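Local coordinates for NikO protein (Streptomyces tendae, PDB 4FQD) that transfers an enolpyruvyl group in nikkomycin biosynthesis, probably from phosphoenolpyruvate, and belongs to the MurA branch of the EPSP synthase family, at residues A[176-181]-A[212-217]; A[184-189]-A[333-338]; A[301-306]-A[328-333]; A[339-344]-A[360-365]; A[367-372]-A[382-387]. The protein carries 4 engineered substitutions. All blocks are in the same frame, centred on the assembly; numbering follows the deposited sequence.

How the contacts relate
Contacts 2 and 4 are buried, with centres about 9 Å apart, whereas contacts 1, 3 and 5 are partly open to solvent. Contact 1 belongs to the sheet holding strands 174-176 and 209-213; contacts 3, 4 and 5 belong to the sheet holding 331-334, 356-362 and 382-385, and contact 2 joins the two regions. Contacts 2 and 3 share T333. The chemistry changes with place: the buried contacts are gripped by serine, glutamine and glutamate hydrogen bonds, contact 1 pairs a histidine with a carboxylate, contact 3 combines a leucine-on-ring packing with an arginine, and contact 5 is mainly apolar. Contacts 2 to 5 also touch the second subunit.

Contact 1: A[176-181]-A[212-217]; sequences DMLDYT and LQHPYL
D176 and Q213 pair in parallel where strands 174-176 and 209-213 run side by side, the two strands of a beta-alpha-beta crossover through helix 192-204. The backbone link is M177 N to Q213 O at 2.7 Å. Among the polar side chains, H214 ND1 donates to D176 OD1 at 2.8 Å. The bond is nearly straight, at 168°, and lies close to the imidazole plane, which is turned only 19° from the carboxylate. D176 CG stands anti to the backbone N (chi1 -164°), and OD1 also takes L178 N from the opposite face of the carboxylate, closing an Asx turn. A short aspartate suits this place, because its one oxygen both shapes the 3-10 turn 177-179 and holds the histidine. Apolar contacts finish the junction. The flexible M177 side chain bends so that CE meets L212 CD2 at 3.6 Å, while helix 192-204 covers the same methionine. Branched L178 lays its CD1 over one face of the H214 ring, 3.8 Å from the ring centroid and offset toward the rim.

Contact 2: A[184-189]-A[333-338]; sequences KALMSG and TAMSRG
M187 reaches across to R337 with an extended side chain that crosses the arginine obliquely. Its SD sits over the centre of one guanidinium face, 3.4 Å from R337 NH1. A polarisable sulfur suits that face, while NH2 forms a salt bridge with E241. L186 and M335 cross at about a right angle, L186 CD1 touching M335 SD at 3.8 Å. Between these pairs two small serines allow the backbones to come close. S188 OG, anti to its backbone N (chi1 -178°), accepts S336 N at 3.3 Å and is also bonded to A363 O, whereas S336 OG accepts G189 N at 3.2 Å. A water adds a further bridge, giving to L186 O at 2.6 Å and taking R337 N. The type I turn M335 to G338, following strand 331-334, thus meets the loop that leads to helix 192-204; this is consistent with the junction between the two inside-out alpha/beta domains of the EPSP synthase family.

Contact 3: A[301-306]-A[328-333]; sequences FDLLDR and RPVEFT
R306 and L303, on one side of helix 298-307, meet V330, just ahead of strand 331-334, and F332 within it, packing helix against sheet. R306 has the most surface buried here. Its aliphatic part runs past V330, with CB 3.9 Å from V330 CG1. At the guanidinium edge, NH2 makes a weak hydrogen bond to E331 O at 3.3 Å and a better one to a water that also takes E331 N. NH1 lies in plane with D302 OD2, a salt bridge of 3.0 Å one helical turn back. L303 comes next: its CD1 sits over the centre of the F332 ring, 3.5 Å from the centroid, a CH-pi contact that suits a slim leucine methyl. L303 CD2 lies over one face of the R306 guanidinium, and compact V330 touches both, its CB 4.2 Å from L303 CD2. Hydrophobic packing therefore sets the helix on the strand, while the arginine probably seals its margin, its charge partly balanced by D302 where R306 of the second subunit comes close.

Contact 4: A[339-344]-A[360-365]; sequences VFSDSQ and IREAVW
E362 leaves its strand with CG anti to the backbone N and then folds at chi2 (67°), which swings CD toward S341. S341 OG is anti to its backbone N (chi1 -165°), and it donates to E362 OE1 at 2.6 Å on the syn side, tilted out of the carboxylate plane. Q344 crosses the glutamate at about a right angle, its amide plane 70° from the carboxylate; NE2 reaches the same OE1, modelled at a doubtfully short 2.5 Å. Strand 331-334, helix 344-351 and strand 356-362 form a beta-alpha-beta crossover, and this carboxylate joins the approach to the helix to strand 356-362. The other oxygen, OE2, takes V364 N at 2.8 Å through its anti lone pair and W365 N from above the plane. Two carboxylate oxygens, each with two donors, suit this buried place and probably ease the cost of burying a charge. W365, next to a bound sulfate ion, turns its indole edge toward S341, with CD1 4.1 Å from OG. Aliphatic Q344 CG meets I360 CG2 at 3.7 Å.

Contact 5: A[367-372]-A[382-387]; sequences HRFGFA and TAVDDT
F369 and V384 face each other with CA atoms 7.6 Å apart, a spacing filled by side chains rather than by backbone bonds. Segment 367-372 has no regular structure until a type I turn from F369 to A372, closed by A372 N to F369 O at 3.1 Å, brings the chain into helix 372-378. The opposing segment is strand 382-385, an outermost strand of its sheet within the chain, followed by D386 with a positive phi (59°), where the chain turns back toward strand 388-393. V384 touches two residues of the other segment. Its CG2 meets F369 CB at 4.1 Å and A372 CB at 4.0 Å, a beta-branched residue suiting both an extended strand and two neighbours at once. Small A372 lets the helix start settle close to the strand, where its CB also lies 3.9 Å from T382 OG1; that hydroxyl is bonded to E376 of the same helix. At the far end of the F369 ring, the edge atom CE2 comes 3.5 Å from T387 O. The ring also packs on L389. The contact is thus held chiefly by apolar packing, perhaps with slight electrostatic help where the ring's positive edge meets the carbonyl oxygen.

Contact 1: A[176-181]-A[212-217]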
# COMPACT_ATOMS: atom_id res chain seq x y z
N ASP A 176 5.00 -4.68 25.11
CA ASP A 176 4.34 -4.09 23.96
C ASP A 176 4.75 -4.90 22.74
O ASP A 176 5.92 -4.94 22.38
CB ASP A 176 4.77 -2.63 23.79
CG ASP A 176 3.84 -1.85 22.87
OD1 ASP A 176 3.17 -2.48 22.03
OD2 ASP A 176 3.79 -0.61 22.99
N MET A 177 3.77 -5.54 22.10
CA MET A 177 4.05 -6.43 20.97
C MET A 177 4.59 -5.71 19.74
O MET A 177 5.06 -6.35 18.80
CB MET A 177 2.82 -7.25 20.61
CG MET A 177 2.45 -8.27 21.67
SD MET A 177 3.83 -9.40 21.94
CE MET A 177 3.83 -9.51 23.72
N LEU A 178 4.51 -4.38 19.74
CA LEU A 178 5.06 -3.59 18.64
C LEU A 178 6.58 -3.65 18.64
O LEU A 178 7.23 -3.24 17.68
CB LEU A 178 4.57 -2.15 18.72
CG LEU A 178 3.06 -1.95 18.58
CD1 LEU A 178 2.70 -0.48 18.51
CD2 LEU A 178 2.53 -2.70 17.36
N ASP A 179 7.14 -4.16 19.73
CA ASP A 179 8.58 -4.40 19.83
C ASP A 179 9.02 -5.47 18.83
O ASP A 179 10.19 -5.57 18.49
CB ASP A 179 8.93 -4.85 21.25
CG ASP A 179 8.94 -3.70 22.24
OD1 ASP A 179 8.42 -2.62 21.91
OD2 ASP A 179 9.47 -3.90 23.35
N TYR A 180 8.05 -6.25 18.36
CA TYR A 180 8.34 -7.35 17.44
C TYR A 180 7.71 -7.13 16.07
O TYR A 180 7.35 -8.09 15.39
CB TYR A 180 7.89 -8.67 18.06
CG TYR A 180 8.47 -8.92 19.43
CD1 TYR A 180 9.73 -9.48 19.57
CD2 TYR A 180 7.77 -8.57 20.57
CE1 TYR A 180 10.27 -9.70 20.82
CE2 TYR A 180 8.30 -8.79 21.83
CZ TYR A 180 9.55 -9.36 21.95
OH TYR A 180 10.09 -9.57 23.20
N THR A 181 7.58 -5.87 15.68
CA THR A 181 7.09 -5.52 14.36
C THR A 181 8.14 -4.69 13.62
O THR A 181 8.90 -3.95 14.24
CB THR A 181 5.78 -4.70 14.43
OG1 THR A 181 6.04 -3.44 15.06
CG2 THR A 181 4.73 -5.45 15.24
N LEU A 212 -0.08 -7.86 27.79
CA LEU A 212 0.41 -7.74 26.42
C LEU A 212 -0.25 -6.56 25.71
O LEU A 212 -1.45 -6.33 25.84
CB LEU A 212 0.16 -9.03 25.64
CG LEU A 212 0.65 -10.31 26.31
CD1 LEU A 212 0.48 -11.51 25.39
CD2 LEU A 212 2.09 -10.17 26.77
N GLN A 213 0.55 -5.81 24.95
CA GLN A 213 0.06 -4.61 24.29
C GLN A 213 0.12 -4.73 22.77
O GLN A 213 1.11 -5.21 22.22
CB GLN A 213 0.87 -3.40 24.74
CG GLN A 213 0.05 -2.15 24.86
CD GLN A 213 -0.96 -2.24 25.99
OE1 GLN A 213 -2.08 -1.75 25.86
NE2 GLN A 213 -0.56 -2.86 27.09
N HIS A 214 -0.93 -4.26 22.10
CA HIS A 214 -1.04 -4.32 20.64
C HIS A 214 -0.81 -5.73 20.09
O HIS A 214 0.15 -5.96 19.36
CB HIS A 214 -0.07 -3.34 19.98
CG HIS A 214 -0.19 -1.93 20.48
ND1 HIS A 214 0.73 -1.37 21.33
CD2 HIS A 214 -1.13 -0.98 20.25
CE1 HIS A 214 0.37 -0.12 21.60
NE2 HIS A 214 -0.75 0.13 20.96
N PRO A 215 -1.70 -6.67 20.43
CA PRO A 215 -1.49 -8.07 20.04
C PRO A 215 -1.91 -8.36 18.60
O PRO A 215 -2.66 -7.59 17.99
CB PRO A 215 -2.39 -8.83 21.01
CG PRO A 215 -3.52 -7.89 21.24
CD PRO A 215 -2.94 -6.50 21.20
N TYR A 216 -1.42 -9.48 18.07
CA TYR A 216 -1.86 -9.99 16.77
C TYR A 216 -3.32 -10.39 16.91
O TYR A 216 -3.73 -10.90 17.95
CB TYR A 216 -1.00 -11.20 16.40
CG TYR A 216 -1.14 -11.67 14.97
CD1 TYR A 216 -0.64 -10.92 13.91
CD2 TYR A 216 -1.75 -12.88 14.68
CE1 TYR A 216 -0.76 -11.36 12.61
CE2 TYR A 216 -1.87 -13.33 13.38
CZ TYR A 216 -1.38 -12.57 12.35
OH TYR A 216 -1.50 -13.01 11.05
N LEU A 217 -4.12 -10.15 15.87
CA LEU A 217 -5.57 -10.23 16.01
C LEU A 217 -6.28 -11.29 15.17
O LEU A 217 -7.50 -11.46 15.28
CB LEU A 217 -6.19 -8.86 15.73
CG LEU A 217 -5.76 -7.74 16.68
CD1 LEU A 217 -6.28 -6.40 16.20
CD2 LEU A 217 -6.24 -8.03 18.10

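Contact 2: A[184-189]-A[333-338]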
# COMPACT_ATOMS: atom_id res chain seq x y z
N LYS A 184 6.15 0.10 13.22
CA LYS A 184 5.31 0.32 14.39
C LYS A 184 3.96 0.92 14.03
O LYS A 184 2.94 0.54 14.61
CB LYS A 184 6.03 1.23 15.40
CG LYS A 184 7.48 0.87 15.66
CD LYS A 184 7.64 -0.09 16.82
CE LYS A 184 9.11 -0.36 17.09
NZ LYS A 184 9.33 -1.21 18.29
N ALA A 185 3.96 1.85 13.09
CA ALA A 185 2.74 2.53 12.69
C ALA A 185 1.81 1.59 11.93
O ALA A 185 0.60 1.60 12.12
CB ALA A 185 3.06 3.76 11.84
N LEU A 186 2.40 0.78 11.06
CA LEU A 186 1.63 -0.17 10.26
C LEU A 186 1.28 -1.40 11.10
O LEU A 186 0.36 -2.15 10.77
CB LEU A 186 2.43 -0.60 9.03
CG LEU A 186 1.63 -1.21 7.87
CD1 LEU A 186 0.75 -0.15 7.22
CD2 LEU A 186 2.56 -1.84 6.85
N MET A 187 2.01 -1.58 12.20
CA MET A 187 1.87 -2.74 13.07
C MET A 187 2.02 -4.04 12.28
O MET A 187 1.15 -4.90 12.31
CB MET A 187 0.52 -2.73 13.80
CG MET A 187 0.31 -1.52 14.70
SD MET A 187 -1.16 -1.70 15.72
CE MET A 187 -1.10 -0.18 16.67
N SER A 188 3.14 -4.16 11.58
CA SER A 188 3.39 -5.32 10.73
C SER A 188 4.83 -5.79 10.82
O SER A 188 5.75 -4.99 10.96
CB SER A 188 3.02 -5.00 9.28
OG SER A 188 3.22 -6.13 8.44
N GLY A 189 5.03 -7.10 10.72
CA GLY A 189 6.35 -7.68 10.78
C GLY A 189 6.32 -9.20 10.80
O GLY A 189 5.30 -9.79 11.15
N THR A 333 -1.48 -3.45 0.48
CA THR A 333 -0.30 -3.91 1.19
C THR A 333 -0.64 -5.09 2.08
O THR A 333 -1.49 -4.99 2.97
CB THR A 333 0.30 -2.78 2.05
OG1 THR A 333 0.70 -1.69 1.21
CG2 THR A 333 1.51 -3.30 2.81
N ALA A 334 0.02 -6.22 1.84
CA ALA A 334 -0.14 -7.38 2.70
C ALA A 334 0.54 -7.11 4.04
O ALA A 334 1.76 -6.94 4.11
CB ALA A 334 0.46 -8.62 2.05
N MET A 335 -0.25 -7.05 5.11
CA MET A 335 0.27 -6.71 6.42
C MET A 335 -0.35 -7.56 7.53
O MET A 335 -1.33 -8.27 7.30
CB MET A 335 0.04 -5.22 6.71
CG MET A 335 -1.41 -4.79 6.59
SD MET A 335 -1.64 -3.02 6.79
CE MET A 335 -3.43 -2.91 6.72
N SER A 336 0.23 -7.48 8.72
CA SER A 336 -0.20 -8.29 9.86
C SER A 336 -1.64 -8.02 10.26
O SER A 336 -2.41 -8.94 10.52
CB SER A 336 0.73 -8.06 11.05
OG SER A 336 2.07 -8.39 10.73
N ARG A 337 -2.02 -6.74 10.30
CA ARG A 337 -3.39 -6.37 10.61
C ARG A 337 -4.17 -6.03 9.35
O ARG A 337 -5.03 -5.15 9.35
CB ARG A 337 -3.42 -5.19 11.59
CG ARG A 337 -2.82 -5.52 12.95
CD ARG A 337 -3.23 -4.50 13.99
NE ARG A 337 -2.82 -4.90 15.33
CZ ARG A 337 -3.25 -4.31 16.44
NH1 ARG A 337 -4.10 -3.30 16.38
NH2 ARG A 337 -2.82 -4.74 17.62
N GLY A 338 -3.86 -6.74 8.27
CA GLY A 338 -4.55 -6.56 7.01
C GLY A 338 -4.58 -7.84 6.20
O GLY A 338 -4.83 -8.92 6.74
O HOH W 1 -0.63 -4.40 9.80

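Contact 3: A[301-306]-A[328-333]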
# COMPACT_ATOMS: atom_id res chain seq x y z
N PHE A 301 -11.58 -9.82 1.46
CA PHE A 301 -12.91 -9.67 0.85
C PHE A 301 -13.20 -8.24 0.41
O PHE A 301 -13.99 -8.02 -0.51
CB PHE A 301 -14.00 -10.19 1.80
CG PHE A 301 -14.29 -11.65 1.63
CD1 PHE A 301 -13.44 -12.61 2.14
CD2 PHE A 301 -15.43 -12.06 0.94
CE1 PHE A 301 -13.71 -13.96 1.98
CE2 PHE A 301 -15.70 -13.41 0.78
CZ PHE A 301 -14.85 -14.35 1.30
N ASP A 302 -12.58 -7.28 1.07
CA ASP A 302 -12.71 -5.89 0.66
C ASP A 302 -12.03 -5.69 -0.70
O ASP A 302 -12.50 -4.93 -1.53
CB ASP A 302 -12.10 -4.95 1.70
CG ASP A 302 -12.11 -3.50 1.25
OD1 ASP A 302 -13.21 -2.92 1.14
OD2 ASP A 302 -11.02 -2.93 1.01
N LEU A 303 -10.93 -6.41 -0.90
CA LEU A 303 -10.23 -6.39 -2.18
C LEU A 303 -11.05 -7.07 -3.26
O LEU A 303 -11.17 -6.56 -4.37
CB LEU A 303 -8.87 -7.06 -2.06
CG LEU A 303 -7.78 -6.28 -1.33
CD1 LEU A 303 -6.51 -7.10 -1.23
CD2 LEU A 303 -7.52 -4.96 -2.03
N LEU A 304 -11.62 -8.22 -2.93
CA LEU A 304 -12.46 -8.98 -3.86
C LEU A 304 -13.64 -8.15 -4.34
O LEU A 304 -14.00 -8.19 -5.52
CB LEU A 304 -12.95 -10.27 -3.21
CG LEU A 304 -11.90 -11.34 -2.90
CD1 LEU A 304 -12.55 -12.57 -2.28
CD2 LEU A 304 -11.11 -11.71 -4.14
N ASP A 305 -14.24 -7.39 -3.43
CA ASP A 305 -15.36 -6.53 -3.77
C ASP A 305 -14.91 -5.39 -4.68
O ASP A 305 -15.64 -4.97 -5.57
CB ASP A 305 -16.01 -5.97 -2.50
CG ASP A 305 -17.17 -5.04 -2.81
OD1 ASP A 305 -17.92 -5.32 -3.76
OD2 ASP A 305 -17.33 -4.02 -2.09
N ARG A 306 -13.70 -4.90 -4.43
CA ARG A 306 -13.15 -3.81 -5.23
C ARG A 306 -12.75 -4.28 -6.63
O ARG A 306 -12.77 -3.50 -7.58
CB ARG A 306 -11.96 -3.17 -4.51
CG ARG A 306 -12.36 -2.20 -3.40
CD ARG A 306 -11.28 -2.09 -2.34
NE ARG A 306 -9.98 -1.70 -2.89
CZ ARG A 306 -8.85 -1.69 -2.20
NH1 ARG A 306 -8.85 -2.05 -0.92
NH2 ARG A 306 -7.71 -1.33 -2.78
N ARG A 328 -11.43 -5.44 -11.88
CA ARG A 328 -10.83 -4.13 -11.68
C ARG A 328 -9.53 -4.25 -10.89
O ARG A 328 -9.45 -5.04 -9.95
CB ARG A 328 -11.80 -3.19 -10.97
CG ARG A 328 -12.86 -2.59 -11.88
CD ARG A 328 -14.26 -2.93 -11.41
NE ARG A 328 -14.45 -2.63 -9.99
CZ ARG A 328 -15.58 -2.84 -9.33
NH1 ARG A 328 -15.66 -2.54 -8.04
NH2 ARG A 328 -16.64 -3.33 -9.96
N PRO A 329 -8.51 -3.47 -11.27
CA PRO A 329 -7.21 -3.51 -10.61
C PRO A 329 -7.26 -2.88 -9.22
O PRO A 329 -8.10 -2.02 -8.96
CB PRO A 329 -6.32 -2.68 -11.53
CG PRO A 329 -7.26 -1.73 -12.18
CD PRO A 329 -8.54 -2.49 -12.37
N VAL A 330 -6.36 -3.31 -8.34
CA VAL A 330 -6.28 -2.78 -6.99
C VAL A 330 -4.84 -2.58 -6.56
O VAL A 330 -3.93 -3.25 -7.06
CB VAL A 330 -6.96 -3.72 -5.97
CG1 VAL A 330 -8.48 -3.69 -6.12
CG2 VAL A 330 -6.43 -5.14 -6.13
N GLU A 331 -4.62 -1.65 -5.63
CA GLU A 331 -3.33 -1.53 -4.97
C GLU A 331 -3.52 -1.70 -3.47
O GLU A 331 -4.44 -1.13 -2.88
CB GLU A 331 -2.63 -0.20 -5.32
CG GLU A 331 -3.18 1.04 -4.63
CD GLU A 331 -2.52 1.31 -3.29
OE1 GLU A 331 -2.95 2.26 -2.60
OE2 GLU A 331 -1.58 0.58 -2.91
N PHE A 332 -2.67 -2.51 -2.86
CA PHE A 332 -2.80 -2.80 -1.44
C PHE A 332 -1.49 -3.28 -0.84
O PHE A 332 -0.51 -3.50 -1.55
CB PHE A 332 -3.89 -3.85 -1.20
CG PHE A 332 -3.56 -5.20 -1.76
CD1 PHE A 332 -3.84 -5.51 -3.08
CD2 PHE A 332 -2.97 -6.17 -0.96
CE1 PHE A 332 -3.54 -6.76 -3.59
CE2 PHE A 332 -2.67 -7.42 -1.47
CZ PHE A 332 -2.95 -7.71 -2.79
N THR A 333 -1.48 -3.45 0.48
CA THR A 333 -0.30 -3.91 1.19
C THR A 333 -0.64 -5.09 2.08
O THR A 333 -1.49 -4.99 2.97
CB THR A 333 0.30 -2.78 2.05
OG1 THR A 333 0.70 -1.69 1.21
CG2 THR A 333 1.51 -3.30 2.81
O HOH W 2 -7.04 -0.24 -5.45
O HOH W 3 -11.12 -1.34 -7.89

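Contact 4: A[339-344]-A[360-365]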
# COMPACT_ATOMS: atom_id res chain seq x y z
N VAL A 339 -4.33 -7.71 4.90
CA VAL A 339 -4.32 -8.86 4.00
C VAL A 339 -3.18 -9.82 4.34
O VAL A 339 -2.04 -9.39 4.53
CB VAL A 339 -4.19 -8.42 2.53
CG1 VAL A 339 -4.18 -9.63 1.61
CG2 VAL A 339 -5.31 -7.47 2.17
N PHE A 340 -3.50 -11.11 4.42
CA PHE A 340 -2.49 -12.13 4.68
C PHE A 340 -1.42 -12.15 3.61
O PHE A 340 -1.67 -11.80 2.45
CB PHE A 340 -3.14 -13.51 4.78
CG PHE A 340 -3.70 -13.83 6.13
CD1 PHE A 340 -2.86 -14.14 7.19
CD2 PHE A 340 -5.07 -13.84 6.35
CE1 PHE A 340 -3.36 -14.43 8.44
CE2 PHE A 340 -5.58 -14.14 7.60
CZ PHE A 340 -4.73 -14.44 8.64
N SER A 341 -0.22 -12.57 3.99
CA SER A 341 0.88 -12.68 3.05
C SER A 341 0.66 -13.86 2.11
O SER A 341 1.09 -13.84 0.96
CB SER A 341 2.20 -12.84 3.81
OG SER A 341 3.31 -12.60 2.96
N ASP A 342 -0.02 -14.88 2.61
CA ASP A 342 -0.30 -16.08 1.83
C ASP A 342 -1.43 -15.87 0.83
O ASP A 342 -1.59 -16.64 -0.12
CB ASP A 342 -0.65 -17.25 2.76
CG ASP A 342 0.55 -17.73 3.56
OD1 ASP A 342 1.67 -17.71 3.01
OD2 ASP A 342 0.36 -18.13 4.72
N SER A 343 -2.22 -14.82 1.04
CA SER A 343 -3.35 -14.53 0.17
C SER A 343 -2.91 -13.77 -1.08
O SER A 343 -3.55 -13.86 -2.13
CB SER A 343 -4.41 -13.72 0.92
OG SER A 343 -4.89 -14.43 2.06
N GLN A 344 -1.81 -13.04 -0.95
CA GLN A 344 -1.29 -12.20 -2.03
C GLN A 344 -1.02 -12.89 -3.38
O GLN A 344 -1.34 -12.32 -4.43
CB GLN A 344 -0.07 -11.41 -1.53
CG GLN A 344 1.12 -11.42 -2.46
CD GLN A 344 2.39 -11.83 -1.75
OE1 GLN A 344 3.16 -12.64 -2.26
NE2 GLN A 344 2.62 -11.26 -0.58
N ILE A 360 1.01 -4.75 -5.60
CA ILE A 360 1.03 -5.55 -4.38
C ILE A 360 2.30 -5.29 -3.58
O ILE A 360 3.41 -5.49 -4.07
CB ILE A 360 0.93 -7.05 -4.70
CG1 ILE A 360 -0.36 -7.35 -5.46
CG2 ILE A 360 1.01 -7.87 -3.41
CD1 ILE A 360 -0.53 -8.80 -5.84
N ARG A 361 2.13 -4.84 -2.34
CA ARG A 361 3.26 -4.58 -1.46
C ARG A 361 3.31 -5.56 -0.30
O ARG A 361 2.32 -5.76 0.40
CB ARG A 361 3.22 -3.15 -0.93
CG ARG A 361 4.52 -2.71 -0.27
CD ARG A 361 4.40 -1.30 0.28
NE ARG A 361 5.68 -0.60 0.26
CZ ARG A 361 6.06 0.22 -0.71
NH1 ARG A 361 5.25 0.46 -1.73
NH2 ARG A 361 7.24 0.82 -0.65
N GLU A 362 4.47 -6.17 -0.10
CA GLU A 362 4.67 -7.12 0.98
C GLU A 362 5.26 -6.44 2.21
O GLU A 362 6.34 -5.85 2.14
CB GLU A 362 5.60 -8.25 0.52
CG GLU A 362 6.01 -9.20 1.62
CD GLU A 362 4.85 -10.01 2.15
OE1 GLU A 362 4.19 -10.70 1.34
OE2 GLU A 362 4.59 -9.96 3.37
N ALA A 363 4.55 -6.52 3.33
CA ALA A 363 5.00 -5.87 4.56
C ALA A 363 5.12 -6.84 5.73
O ALA A 363 5.10 -6.44 6.89
CB ALA A 363 4.07 -4.72 4.92
N VAL A 364 5.23 -8.13 5.42
CA VAL A 364 5.43 -9.15 6.44
C VAL A 364 6.63 -10.03 6.11
O VAL A 364 7.67 -9.94 6.75
CB VAL A 364 4.18 -10.04 6.62
CG1 VAL A 364 4.42 -11.09 7.69
CG2 VAL A 364 2.96 -9.19 6.97
N TRP A 365 6.47 -10.88 5.10
CA TRP A 365 7.54 -11.79 4.70
C TRP A 365 8.27 -11.32 3.45
O TRP A 365 7.85 -11.62 2.32
CB TRP A 365 7.00 -13.21 4.49
CG TRP A 365 6.59 -13.87 5.76
CD1 TRP A 365 5.31 -14.19 6.14
CD2 TRP A 365 7.44 -14.29 6.83
NE1 TRP A 365 5.33 -14.79 7.38
CE2 TRP A 365 6.62 -14.86 7.82
CE3 TRP A 365 8.82 -14.25 7.04
CZ2 TRP A 365 7.13 -15.38 9.01
CZ3 TRP A 365 9.33 -14.76 8.22
CH2 TRP A 365 8.49 -15.32 9.19

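Contact 5: A[367-372]-A[382-387]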
# COMPACT_ATOMS: atom_id res chain seq x y z
N HIS A 367 10.70 -10.92 0.34
CA HIS A 367 11.18 -11.87 -0.66
C HIS A 367 10.33 -13.14 -0.76
O HIS A 367 10.84 -14.24 -0.55
CB HIS A 367 12.64 -12.25 -0.40
CG HIS A 367 13.62 -11.19 -0.80
ND1 HIS A 367 14.33 -10.46 0.13
CD2 HIS A 367 14.00 -10.73 -2.01
CE1 HIS A 367 15.11 -9.60 -0.50
NE2 HIS A 367 14.93 -9.75 -1.80
N ARG A 368 9.05 -12.99 -1.06
CA ARG A 368 8.22 -14.15 -1.37
C ARG A 368 7.38 -13.92 -2.63
O ARG A 368 6.21 -14.31 -2.70
CB ARG A 368 7.36 -14.58 -0.18
CG ARG A 368 6.31 -13.58 0.26
CD ARG A 368 5.41 -14.19 1.33
NE ARG A 368 4.64 -15.32 0.84
CZ ARG A 368 3.80 -16.04 1.58
NH1 ARG A 368 3.63 -15.74 2.86
NH2 ARG A 368 3.14 -17.06 1.05
N PHE A 369 8.00 -13.30 -3.62
CA PHE A 369 7.40 -13.16 -4.94
C PHE A 369 8.09 -14.13 -5.89
O PHE A 369 8.26 -13.85 -7.07
CB PHE A 369 7.56 -11.72 -5.45
CG PHE A 369 6.76 -10.72 -4.68
CD1 PHE A 369 5.47 -11.01 -4.26
CD2 PHE A 369 7.29 -9.48 -4.36
CE1 PHE A 369 4.73 -10.08 -3.55
CE2 PHE A 369 6.56 -8.55 -3.65
CZ PHE A 369 5.27 -8.85 -3.24
N GLY A 370 8.48 -15.29 -5.36
CA GLY A 370 9.18 -16.30 -6.13
C GLY A 370 8.29 -16.99 -7.16
O GLY A 370 8.78 -17.71 -8.03
N PHE A 371 6.99 -16.77 -7.05
CA PHE A 371 6.03 -17.34 -8.00
C PHE A 371 5.97 -16.50 -9.27
O PHE A 371 5.56 -16.98 -10.32
CB PHE A 371 4.64 -17.44 -7.36
CG PHE A 371 4.09 -16.13 -6.88
CD1 PHE A 371 4.34 -15.68 -5.60
CD2 PHE A 371 3.32 -15.34 -7.72
CE1 PHE A 371 3.83 -14.47 -5.16
CE2 PHE A 371 2.81 -14.13 -7.29
CZ PHE A 371 3.07 -13.69 -6.00
N ALA A 372 6.37 -15.24 -9.16
CA ALA A 372 6.28 -14.28 -10.26
C ALA A 372 7.02 -14.67 -11.55
O ALA A 372 6.44 -14.59 -12.63
CB ALA A 372 6.68 -12.87 -9.80
N THR A 382 4.53 -9.50 -15.13
CA THR A 382 4.81 -9.04 -13.77
C THR A 382 6.07 -8.19 -13.69
O THR A 382 6.90 -8.19 -14.60
CB THR A 382 4.96 -10.22 -12.78
OG1 THR A 382 6.13 -10.97 -13.11
CG2 THR A 382 3.74 -11.13 -12.83
N ALA A 383 6.20 -7.45 -12.59
CA ALA A 383 7.40 -6.67 -12.32
C ALA A 383 7.65 -6.68 -10.81
O ALA A 383 6.73 -6.46 -10.02
CB ALA A 383 7.24 -5.25 -12.83
N VAL A 384 8.90 -6.93 -10.43
CA VAL A 384 9.26 -7.03 -9.02
C VAL A 384 10.41 -6.10 -8.65
O VAL A 384 11.48 -6.14 -9.26
CB VAL A 384 9.64 -8.48 -8.64
CG1 VAL A 384 10.21 -8.54 -7.23
CG2 VAL A 384 8.45 -9.41 -8.78
N ASP A 385 10.18 -5.27 -7.64
CA ASP A 385 11.24 -4.43 -7.08
C ASP A 385 11.15 -4.46 -5.55
O ASP A 385 10.28 -3.81 -4.96
CB ASP A 385 11.14 -2.99 -7.59
CG ASP A 385 12.40 -2.19 -7.34
OD1 ASP A 385 13.27 -2.66 -6.57
OD2 ASP A 385 12.53 -1.08 -7.90
N ASP A 386 12.05 -5.22 -4.93
CA ASP A 386 12.12 -5.33 -3.48
C ASP A 386 10.82 -5.87 -2.86
O ASP A 386 10.51 -7.05 -2.99
CB ASP A 386 12.51 -3.99 -2.85
CG ASP A 386 12.93 -4.12 -1.40
OD1 ASP A 386 13.43 -5.20 -1.02
OD2 ASP A 386 12.77 -3.14 -0.64
N THR A 387 10.07 -4.98 -2.21
CA THR A 387 8.86 -5.38 -1.50
C THR A 387 7.61 -5.25 -2.36
O THR A 387 6.51 -5.54 -1.91
CB THR A 387 8.62 -4.50 -0.26
OG1 THR A 387 8.12 -3.22 -0.67
CG2 THR A 387 9.91 -4.30 0.52